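PDB 4AWT: SYE1 from Shewanella oneidensis, which binds flavin mononucleotide and probably acts as an old yellow enzyme-type oxidoreductase on CH-CH bonds, with NADH or NADPH as partner. Local coordinates for residues A[106-110]-A[143-148]. The protein carries 1 engineered substitution. Residues are numbered along the deposited sequence; the frame is centred on the assembly and turned at random.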
# COMPACT_ATOMS: atom_id res chain seq x y z
N ARG A 106 -10.95 2.92 10.47
CA ARG A 106 -10.90 2.98 11.91
C ARG A 106 -9.51 2.92 12.49
O ARG A 106 -9.36 3.07 13.72
CB ARG A 106 -11.71 1.82 12.52
CG ARG A 106 -11.02 0.48 12.35
CD ARG A 106 -11.95 -0.66 12.74
NE ARG A 106 -11.32 -1.93 12.49
CZ ARG A 106 -11.83 -3.09 12.82
NH1 ARG A 106 -13.02 -3.19 13.38
NH2 ARG A 106 -11.12 -4.20 12.53
N VAL A 107 -8.47 2.70 11.67
CA VAL A 107 -7.10 2.59 12.20
C VAL A 107 -6.49 3.98 12.20
O VAL A 107 -5.68 4.35 11.36
CB VAL A 107 -6.29 1.56 11.43
CG1 VAL A 107 -4.92 1.43 12.05
CG2 VAL A 107 -7.00 0.22 11.38
N THR A 108 -6.94 4.78 13.16
CA THR A 108 -6.52 6.16 13.33
C THR A 108 -6.95 6.61 14.72
O THR A 108 -7.51 5.88 15.53
CB THR A 108 -7.04 7.04 12.20
OG1 THR A 108 -6.35 8.29 12.28
CG2 THR A 108 -8.54 7.24 12.25
N HIS A 109 -6.63 7.86 14.98
CA HIS A 109 -6.96 8.55 16.21
C HIS A 109 -7.49 9.92 15.80
O HIS A 109 -6.96 10.48 14.83
CB HIS A 109 -5.72 8.68 17.08
CG HIS A 109 -5.96 9.25 18.39
ND1 HIS A 109 -6.04 10.54 18.65
CD2 HIS A 109 -6.11 8.68 19.60
CE1 HIS A 109 -6.31 10.83 19.88
NE2 HIS A 109 -6.34 9.67 20.54
N PRO A 110 -8.46 10.48 16.51
CA PRO A 110 -8.96 11.82 16.18
C PRO A 110 -7.89 12.87 15.96
O PRO A 110 -8.07 13.79 15.14
CB PRO A 110 -9.90 12.14 17.38
CG PRO A 110 -10.42 10.76 17.67
CD PRO A 110 -9.21 9.87 17.62
N VAL A 143 -0.50 5.73 20.32
CA VAL A 143 -1.78 5.86 20.96
C VAL A 143 -2.70 4.74 20.51
O VAL A 143 -2.57 4.25 19.41
CB VAL A 143 -2.50 7.20 20.69
CG1 VAL A 143 -1.74 8.38 21.26
CG2 VAL A 143 -2.69 7.39 19.19
N ASP A 144 -3.66 4.37 21.36
CA ASP A 144 -4.70 3.44 21.00
C ASP A 144 -5.61 4.05 19.95
O ASP A 144 -5.90 5.26 19.97
CB ASP A 144 -5.55 3.13 22.22
CG ASP A 144 -4.83 2.25 23.21
OD1 ASP A 144 -3.76 1.74 22.93
OD2 ASP A 144 -5.41 2.03 24.30
N VAL A 145 -6.10 3.26 19.01
CA VAL A 145 -7.08 3.71 18.07
C VAL A 145 -8.39 4.01 18.78
O VAL A 145 -8.64 3.52 19.88
CB VAL A 145 -7.28 2.67 16.96
CG1 VAL A 145 -6.03 2.58 16.10
CG2 VAL A 145 -7.68 1.30 17.50
N ALA A 146 -9.23 4.77 18.10
CA ALA A 146 -10.54 5.16 18.56
C ALA A 146 -11.65 4.27 18.03
O ALA A 146 -11.50 3.57 17.05
CB ALA A 146 -10.82 6.60 18.24
N VAL A 147 -12.82 4.30 18.67
CA VAL A 147 -13.98 3.60 18.21
C VAL A 147 -14.61 4.30 17.03
O VAL A 147 -14.91 5.49 17.16
CB VAL A 147 -15.04 3.44 19.35
CG1 VAL A 147 -16.28 2.78 18.82
CG2 VAL A 147 -14.51 2.64 20.54
N PRO A 148 -14.82 3.63 15.90
CA PRO A 148 -15.33 4.33 14.74
C PRO A 148 -16.86 4.44 14.75
O PRO A 148 -17.53 3.72 15.49
CB PRO A 148 -14.89 3.43 13.59
CG PRO A 148 -15.00 2.05 14.18
CD PRO A 148 -14.50 2.23 15.61
O HOH W 1 -10.56 1.36 15.70
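Arg106 rests the CB of its side chain against the ring of Pro148, 3.7 Å from Pro148 CG, and beyond this point the chain leads away. With CG lodged between the backbone N and the carbonyl carbon (chi1 72°) and the rest extended as far as NE, the guanidinium group is carried off to a hydrogen bond from NH1 to Leu124 O. The main chain of Arg106 reaches Ala146 through one water, which donates to Arg106 O at 2.9 Å and to Ala146 O at 2.8 Å, bridging two carbonyls that could not bond to each other directly.

Val107 is the centre of an inverse gamma turn; its CB points away from 143-148, but CG1 still lies 4.4 Å from Val145 CG1, and both valines also touch Val131. The turn belongs to the loop that follows strand 96-102, the third strand of the TIM barrel, whereas 143-148 takes in the last two residues of strand 141-144, which pairs antiparallel with 130-133, and the loop after it. The contact brings the end of this hairpin back beside the loop that leaves the barrel strand, with the Val107 side chain about 11 Å from the bound FMN.

Thr108 supplies the direct backbone link: Ala146 N donates to Thr108 O at 3.3 Å, with an N-H...O angle of 159°. The same oxygen receives a CA-H...O contact from Val145, while the Thr108 hydroxyl is hydrogen-bonded to Lys66 O.

His109 has CG anti to its own nitrogen (chi1 -175°), which brings the imidazole to Val143 and Asp144. Val143 CG2 approaches the ring obliquely, 3.7 Å from His109 CD2, and Asp144 O sits at the ring edge, 3.4 Å from that same carbon. Pro110 then sets its CD against the methyl group of Ala146.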